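Side-chain contact in archaeal flagellar ATP-binding protein FlaH (Methanocaldococcus jannaschii DSM 2661, PDB 4WIA), which is probably a component of the archaellum, the archaeal flagellum, with a P-loop ATPase fold that probably binds ATP and magnesium: residues V42-L47 with I158-V163. Sequence-based numbering, arbitrary orientation.
Sequences VLCQRL and IIICTV
Cys44 on helix 40-53 faces Ile160 on strand 158-163 with their CA atoms 7.7 Å apart. The helix runs almost antiparallel to the strand, at 164°, and the two short axes come within 9.8 Å. No hydrogen bond crosses this gap; the two segments meet through side chains. From the helix, Cys44 and Leu47, one turn apart, point toward the sheet, and they meet Ile160 and Thr162, alternate residues on the same side of the strand. The sulfur of Cys44 touches both of those residues, its two partners standing roughly at right angles around it. With SG anti to its own carbonyl carbon (chi1 -70°), the sulfur meets Thr162 CG2 at 3.4 Å, a close approach, and rests more loosely against Ile160 CG2 at 4.2 Å. Both of its partners are the methyls branching at CB. Ile160 uses its other branch further down the helix: its CG1-CD1 arm brings CD1 to 4.3 Å from Leu47 CD1, methyl against methyl. Such packing belongs to the P-loop NTPase core, where the helix following the Walker A loop lies against a largely parallel central sheet. Here strand 158-163 sits between strands 29-33 and 123-127, and Ile32 and Ile125 on those neighbours touch Ile160 from their own strands; Ile125 touches Cys44 as well. Thr162 stands at the end of the contact nearest the phosphate-binding loop. At its nearest atoms its side chain is about 4 Å from that of Lys40, thought to bind ATP, and as far from a bound sulfate. The threonine divides its two branches: CG2 goes to the cysteine sulfur, while OG1, flanked by the backbone N on one side and the carbonyl carbon on the other (chi1 67°), is hydrogen-bonded to OD1 of Asp127, at the end of the adjacent strand.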
# COMPACT_ATOMS: atom_id res chain seq x y z
N VAL A 42 -11.67 -20.24 -0.88
CA VAL A 42 -11.89 -18.80 -0.55
C VAL A 42 -10.84 -18.26 0.41
O VAL A 42 -10.34 -17.16 0.26
CB VAL A 42 -13.30 -18.56 -0.01
CG1 VAL A 42 -13.41 -17.16 0.53
CG2 VAL A 42 -14.31 -18.74 -1.11
N LEU A 43 -10.40 -19.10 1.34
CA LEU A 43 -9.35 -18.70 2.24
C LEU A 43 -8.06 -18.49 1.52
O LEU A 43 -7.36 -17.52 1.81
CB LEU A 43 -9.16 -19.78 3.27
CG LEU A 43 -8.52 -19.42 4.58
CD1 LEU A 43 -9.27 -18.28 5.27
CD2 LEU A 43 -8.47 -20.64 5.48
N CYS A 44 -7.74 -19.37 0.54
CA CYS A 44 -6.52 -19.18 -0.27
C CYS A 44 -6.60 -17.93 -1.05
O CYS A 44 -5.63 -17.24 -1.23
CB CYS A 44 -6.32 -20.37 -1.27
SG CYS A 44 -5.87 -21.92 -0.48
N GLN A 45 -7.80 -17.64 -1.53
CA GLN A 45 -8.06 -16.44 -2.34
C GLN A 45 -7.90 -15.15 -1.56
O GLN A 45 -7.27 -14.22 -2.04
CB GLN A 45 -9.44 -16.56 -2.96
CG GLN A 45 -9.43 -17.55 -4.09
CD GLN A 45 -10.77 -18.18 -4.39
OE1 GLN A 45 -11.85 -17.70 -4.00
NE2 GLN A 45 -10.71 -19.30 -5.16
N ARG A 46 -8.43 -15.14 -0.32
CA ARG A 46 -8.23 -14.00 0.59
C ARG A 46 -6.74 -13.80 0.88
O ARG A 46 -6.23 -12.65 0.89
CB ARG A 46 -8.99 -14.21 1.90
CG ARG A 46 -8.50 -13.35 3.08
CD ARG A 46 -8.79 -11.87 2.85
NE ARG A 46 -8.33 -11.03 3.96
CZ ARG A 46 -7.09 -10.59 4.13
NH1 ARG A 46 -6.12 -10.95 3.31
NH2 ARG A 46 -6.82 -9.78 5.14
N LEU A 47 -6.06 -14.90 1.17
CA LEU A 47 -4.61 -14.77 1.45
C LEU A 47 -3.87 -14.24 0.25
O LEU A 47 -3.05 -13.33 0.35
CB LEU A 47 -4.06 -16.11 1.90
CG LEU A 47 -4.57 -16.48 3.30
CD1 LEU A 47 -4.21 -17.91 3.65
CD2 LEU A 47 -4.01 -15.52 4.37
N ILE A 158 6.77 -18.91 0.86
CA ILE A 158 5.64 -19.44 1.55
C ILE A 158 4.87 -20.37 0.64
O ILE A 158 4.62 -20.01 -0.47
CB ILE A 158 4.71 -18.29 2.00
CG1 ILE A 158 5.40 -17.51 3.11
CG2 ILE A 158 3.37 -18.83 2.49
CD1 ILE A 158 4.87 -16.11 3.33
N ILE A 159 4.49 -21.54 1.14
CA ILE A 159 3.66 -22.45 0.37
C ILE A 159 2.36 -22.77 1.08
O ILE A 159 2.33 -23.00 2.26
CB ILE A 159 4.44 -23.75 0.03
CG1 ILE A 159 5.54 -23.41 -0.94
CG2 ILE A 159 3.53 -24.79 -0.59
CD1 ILE A 159 6.48 -24.54 -1.24
N ILE A 160 1.28 -22.82 0.31
CA ILE A 160 -0.01 -23.04 0.88
C ILE A 160 -0.69 -24.11 0.05
O ILE A 160 -0.85 -23.89 -1.13
CB ILE A 160 -0.86 -21.71 0.81
CG1 ILE A 160 -0.12 -20.56 1.50
CG2 ILE A 160 -2.20 -21.92 1.46
CD1 ILE A 160 -0.81 -19.19 1.44
N CYS A 161 -1.16 -25.20 0.67
CA CYS A 161 -1.92 -26.22 -0.03
C CYS A 161 -3.26 -26.48 0.62
O CYS A 161 -3.41 -26.43 1.84
CB CYS A 161 -1.20 -27.55 -0.01
SG CYS A 161 0.52 -27.58 -0.56
N THR A 162 -4.25 -26.82 -0.19
CA THR A 162 -5.47 -27.38 0.35
C THR A 162 -5.47 -28.91 0.20
O THR A 162 -4.96 -29.45 -0.77
CB THR A 162 -6.69 -26.79 -0.32
OG1 THR A 162 -6.74 -27.20 -1.68
CG2 THR A 162 -6.63 -25.24 -0.28
N VAL A 163 -6.11 -29.56 1.16
CA VAL A 163 -6.21 -30.97 1.22
C VAL A 163 -7.66 -31.35 1.52
O VAL A 163 -8.23 -30.87 2.50
CB VAL A 163 -5.35 -31.46 2.38
CG1 VAL A 163 -5.62 -32.95 2.68
CG2 VAL A 163 -3.88 -31.22 2.10